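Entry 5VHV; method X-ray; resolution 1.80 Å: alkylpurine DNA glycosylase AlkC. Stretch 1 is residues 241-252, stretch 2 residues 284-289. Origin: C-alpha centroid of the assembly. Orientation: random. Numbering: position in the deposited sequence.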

ATOM      1  N   ALA A 241     -14.600 -12.925   8.027  1.00 18.48           N
ATOM      2  CA  ALA A 241     -13.786 -11.763   8.384  1.00 22.60           C
ATOM      3  C   ALA A 241     -14.469 -10.908   9.446  1.00 23.04           C
ATOM      4  O   ALA A 241     -13.834 -10.493  10.419  1.00 20.83           O
ATOM      5  N   LEU A 242     -15.761 -10.602   9.268  1.00 21.27           N
ATOM      6  CA  LEU A 242     -16.472  -9.841  10.287  1.00 21.42           C
ATOM      7  C   LEU A 242     -16.468 -10.571  11.629  1.00 22.31           C
ATOM      8  O   LEU A 242     -16.358  -9.943  12.689  1.00 23.00           O
ATOM      9  N   THR A 243     -16.586 -11.899  11.601  1.00 23.12           N
ATOM     10  CA  THR A 243     -16.597 -12.664  12.840  1.00 27.86           C
ATOM     11  C   THR A 243     -15.267 -12.523  13.571  1.00 31.14           C
ATOM     12  O   THR A 243     -15.229 -12.418  14.804  1.00 25.21           O
ATOM     13  N   LEU A 244     -14.160 -12.518  12.831  1.00 26.22           N
ATOM     14  CA  LEU A 244     -12.869 -12.293  13.472  1.00 22.43           C
ATOM     15  C   LEU A 244     -12.815 -10.928  14.145  1.00 26.35           C
ATOM     16  O   LEU A 244     -12.108 -10.760  15.136  1.00 24.42           O
ATOM     17  N   MET A 245     -13.566  -9.949  13.637  1.00 23.53           N
ATOM     18  CA  MET A 245     -13.625  -8.628  14.244  1.00 26.91           C
ATOM     19  C   MET A 245     -14.694  -8.509  15.324  1.00 23.83           C
ATOM     20  O   MET A 245     -14.879  -7.419  15.875  1.00 27.04           O
ATOM     21  N   GLY A 246     -15.381  -9.596  15.657  1.00 23.91           N
ATOM     22  CA  GLY A 246     -16.431  -9.556  16.655  1.00 25.91           C
ATOM     23  C   GLY A 246     -17.746  -8.986  16.187  1.00 26.64           C
ATOM     24  O   GLY A 246     -18.634  -8.748  17.024  1.00 25.58           O
ATOM     25  N   ALA A 247     -17.911  -8.800  14.874  1.00 24.78           N
ATOM     26  CA  ALA A 247     -19.088  -8.178  14.277  1.00 24.72           C
ATOM     27  C   ALA A 247     -19.711  -9.067  13.199  1.00 22.52           C
ATOM     28  O   ALA A 247     -20.246  -8.578  12.199  1.00 23.23           O
ATOM     29  N   GLY A 248     -19.660 -10.379  13.389  1.00 23.64           N
ATOM     30  CA  GLY A 248     -20.201 -11.292  12.404  1.00 25.30           C
ATOM     31  C   GLY A 248     -21.680 -11.597  12.580  1.00 29.38           C
ATOM     32  O   GLY A 248     -22.338 -12.034  11.631  1.00 25.49           O
ATOM     33  N   ALA A 249     -22.220 -11.373  13.772  1.00 25.94           N
ATOM     34  CA  ALA A 249     -23.632 -11.650  14.009  1.00 31.04           C
ATOM     35  C   ALA A 249     -24.497 -10.605  13.319  1.00 30.24           C
ATOM     36  O   ALA A 249     -24.124  -9.438  13.201  1.00 28.64           O
ATOM     37  N   LYS A 250     -25.674 -11.031  12.869  1.00 29.07           N
ATOM     38  CA  LYS A 250     -26.621 -10.073  12.324  1.00 31.33           C
ATOM     39  C   LYS A 250     -26.908  -8.999  13.364  1.00 33.39           C
ATOM     40  O   LYS A 250     -27.036  -9.280  14.561  1.00 37.25           O
ATOM     41  N   ALA A 251     -26.975  -7.757  12.908  1.00 26.67           N
ATOM     42  CA  ALA A 251     -27.174  -6.651  13.828  1.00 29.79           C
ATOM     43  C   ALA A 251     -28.605  -6.659  14.332  1.00 31.15           C
ATOM     44  O   ALA A 251     -29.546  -6.748  13.544  1.00 31.27           O
ATOM     45  N   GLU A 252     -28.763  -6.577  15.652  1.00 26.33           N
ATOM     46  CA  GLU A 252     -30.082  -6.486  16.272  1.00 30.33           C
ATOM     47  C   GLU A 252     -30.377  -5.004  16.461  1.00 29.45           C
ATOM     48  O   GLU A 252     -30.182  -4.424  17.528  1.00 30.88           O
ATOM     49  N   PRO A 284     -24.919  -5.037  24.868  1.00 36.63           N
ATOM     50  CA  PRO A 284     -24.185  -4.291  23.841  1.00 33.54           C
ATOM     51  C   PRO A 284     -23.815  -5.195  22.677  1.00 32.66           C
ATOM     52  O   PRO A 284     -23.714  -6.416  22.814  1.00 34.11           O
ATOM     53  N   GLN A 285     -23.614  -4.583  21.515  1.00 28.31           N
ATOM     54  CA  GLN A 285     -23.216  -5.346  20.342  1.00 31.48           C
ATOM     55  C   GLN A 285     -22.216  -4.552  19.526  1.00 29.27           C
ATOM     56  O   GLN A 285     -22.348  -3.335  19.359  1.00 25.97           O
ATOM     57  N   LYS A 286     -21.202  -5.253  19.041  1.00 27.79           N
ATOM     58  CA  LYS A 286     -20.190  -4.655  18.188  1.00 24.00           C
ATOM     59  C   LYS A 286     -20.720  -4.549  16.761  1.00 26.20           C
ATOM     60  O   LYS A 286     -21.242  -5.523  16.207  1.00 23.10           O
ATOM     61  N   LEU A 287     -20.609  -3.359  16.182  1.00 22.40           N
ATOM     62  CA  LEU A 287     -21.105  -3.098  14.839  1.00 20.02           C
ATOM     63  C   LEU A 287     -19.987  -2.586  13.946  1.00 19.80           C
ATOM     64  O   LEU A 287     -19.155  -1.775  14.364  1.00 23.52           O
ATOM     65  N   VAL A 288     -20.008  -3.043  12.703  1.00 19.22           N
ATOM     66  CA  VAL A 288     -19.219  -2.464  11.626  1.00 16.07           C
ATOM     67  C   VAL A 288     -20.218  -1.848  10.661  1.00 15.27           C
ATOM     68  O   VAL A 288     -21.026  -2.561  10.053  1.00 19.19           O
ATOM     69  N   VAL A 289     -20.212  -0.524  10.579  1.00 15.46           N
ATOM     70  CA  VAL A 289     -21.144   0.241   9.763  1.00 18.97           C
ATOM     71  C   VAL A 289     -20.360   0.876   8.625  1.00 16.54           C
ATOM     72  O   VAL A 289     -19.482   1.714   8.860  1.00 19.33           O
TER

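The polar logic of this contact rests on one side chain. Q285, at the start of the strand, points toward the loop with chi1 at p and chi2 at t, which carries its amide alongside the backbone of E252. There the carboxamide does what a neighbouring strand would do: E252 N donates to Q285 OE1 at 2.8 Å, and Q285 NE2 donates back to E252 O at 2.9 Å. Both N-H...acceptor angles, 157° and 147°, are serviceable, so one amide satisfies both backbone groups of a single loop residue. OE1 also accepts from a water, 2.7 Å from Q285 OE1 to the water oxygen, and the same water donates to K250 O at 3.1 Å. That water therefore spends both its protons on acceptors, one from each stretch, and ties in K250 O, which stands 4.4 Å from Q285 OE1, where two acceptors could not bond directly. The side chain of E252 takes no part in this exchange: with chi1 and chi2 both m, its end leads away.

The apolar contacts are small and local. V288, chi1 t, points toward stretch 1 and meets two residues: its CB lies 3.9 Å from L242 CD2, and its CG2 lies 3.7 Å from A247 CB. L242 reaches it from the last turn of the helix in the m, t rotamer. A247 also points inward, and A247 CB lies 3.8 Å from K286 O, close to the strand backbone where the two stretches come nearest, A247 CA to K286 CA at 5.4 Å. L287 begins by pointing away, between K286 and V288, which both point toward the loop, yet its m, t rotamer brings CD2 back to 3.8 Å from A251 CB.

K286 starts toward the loop, its CB 3.5 Å from G246 O, then extends through m, t, t, p so that its end leads away. Its amine makes no hydrogen bond to stretch 1; the aliphatic part supplies the contact.

The helix end settles its own polar groups. G246 N bonds to T243 O at 3.0 Å and A247 N to L242 O at 2.9 Å, closing a Schellman motif. G246 adopts positive phi, which favours glycine, and an ideal CB there would come within a tight 3.2 Å of K286 CD. At G248 the constraint is internal, since a CB would fall 2.1 Å from T243 OG1. The rule to read here is economical: small residues on the stretch 1 side, G246 and A247, where it nears K286, and one amide paired with the backbone N and O of E252.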

ATOM      1  CB  ALA A 241     -13.493 -10.942   7.136  1.00 17.75           C
ATOM      2  CB  LEU A 242     -17.904  -9.567   9.824  1.00 20.13           C
ATOM      3  CG  LEU A 242     -17.981  -8.458   8.760  1.00 20.18           C
ATOM      4  CD1 LEU A 242     -19.289  -8.541   7.958  1.00 24.51           C
ATOM      5  CD2 LEU A 242     -17.845  -7.109   9.426  1.00 23.52           C
ATOM      6  CB  THR A 243     -16.908 -14.137  12.545  1.00 24.28           C
ATOM      7  OG1 THR A 243     -18.231 -14.265  11.999  1.00 24.37           O
ATOM      8  CG2 THR A 243     -16.837 -14.997  13.825  1.00 28.00           C
ATOM      9  CB  LEU A 244     -11.731 -12.437  12.441  1.00 21.55           C
ATOM     10  CG  LEU A 244     -11.406 -13.883  12.083  1.00 23.32           C
ATOM     11  CD1 LEU A 244     -10.634 -13.926  10.784  1.00 23.33           C
ATOM     12  CD2 LEU A 244     -10.620 -14.559  13.195  1.00 25.22           C
ATOM     13  CB  MET A 245     -13.870  -7.570  13.157  1.00 23.60           C
ATOM     14  CG  MET A 245     -12.802  -7.561  12.078  1.00 26.64           C
ATOM     15  SD  MET A 245     -11.212  -7.062  12.750  1.00 28.79           S
ATOM     16  CE  MET A 245     -10.367  -8.615  12.956  1.00 26.37           C
ATOM     17  CB  ALA A 247     -18.717  -6.811  13.702  1.00 29.12           C
ATOM     18  CB  ALA A 249     -23.940 -11.666  15.511  1.00 34.63           C
ATOM     19  CB  LYS A 250     -27.911 -10.777  11.897  1.00 49.45           C
ATOM     20  CG  LYS A 250     -27.696 -11.770  10.749  1.00 69.83           C
ATOM     21  CD  LYS A 250     -28.686 -11.595   9.601  0.50 63.81           C
ATOM     22  CE  LYS A 250     -29.813 -12.615   9.662  0.55 50.48           C
ATOM     23  NZ  LYS A 250     -30.807 -12.402   8.568  0.46 47.18           N
ATOM     24  CB  ALA A 251     -26.860  -5.328  13.137  1.00 27.02           C
ATOM     25  CB  GLU A 252     -30.114  -7.265  17.582  1.00 36.83           C
ATOM     26  CG  GLU A 252     -29.905  -8.765  17.420  1.00 49.91           C
ATOM     27  CD  GLU A 252     -30.977  -9.424  16.568  1.00 74.97           C
ATOM     28  OE1 GLU A 252     -32.104  -8.888  16.501  1.00 80.87           O
ATOM     29  OE2 GLU A 252     -30.690 -10.478  15.960  1.00 91.51           O
ATOM     30  CB  PRO A 284     -22.937  -3.796  24.578  1.00 33.06           C
ATOM     31  CG  PRO A 284     -23.265  -3.885  26.011  1.00 38.59           C
ATOM     32  CD  PRO A 284     -24.212  -5.027  26.159  1.00 40.24           C
ATOM     33  CB  GLN A 285     -24.432  -5.755  19.483  1.00 35.17           C
ATOM     34  CG  GLN A 285     -25.190  -4.628  18.844  1.00 33.78           C
ATOM     35  CD  GLN A 285     -26.555  -5.080  18.314  1.00 45.35           C
ATOM     36  OE1 GLN A 285     -26.642  -5.865  17.360  1.00 35.55           O
ATOM     37  NE2 GLN A 285     -27.630  -4.594  18.943  1.00 29.84           N
ATOM     38  CB  LYS A 286     -18.908  -5.487  18.223  1.00 28.73           C
ATOM     39  CG  LYS A 286     -18.132  -5.383  19.539  1.00 45.79           C
ATOM     40  CD  LYS A 286     -16.843  -6.207  19.506  1.00 43.90           C
ATOM     41  CE  LYS A 286     -16.160  -6.231  20.870  0.47 43.14           C
ATOM     42  NZ  LYS A 286     -17.061  -6.725  21.954  0.31 42.91           N
ATOM     43  CB  LEU A 287     -22.233  -2.061  14.844  1.00 22.73           C
ATOM     44  CG  LEU A 287     -23.486  -2.393  15.663  1.00 26.71           C
ATOM     45  CD1 LEU A 287     -24.530  -1.295  15.549  1.00 32.75           C
ATOM     46  CD2 LEU A 287     -24.066  -3.705  15.204  1.00 24.09           C
ATOM     47  CB  VAL A 288     -18.325  -3.503  10.943  1.00 19.50           C
ATOM     48  CG1 VAL A 288     -17.739  -2.934   9.622  1.00 16.23           C
ATOM     49  CG2 VAL A 288     -17.198  -3.903  11.914  1.00 22.04           C
ATOM     50  CB  VAL A 289     -21.859   1.315  10.594  1.00 19.45           C
ATOM     51  CG1 VAL A 289     -22.890   2.039   9.749  1.00 17.67           C
ATOM     52  CG2 VAL A 289     -22.534   0.692  11.814  1.00 22.80           C
TER
HETATM   53  O   HOH W   1     -25.144  -8.009  16.613  1.00 29.19           O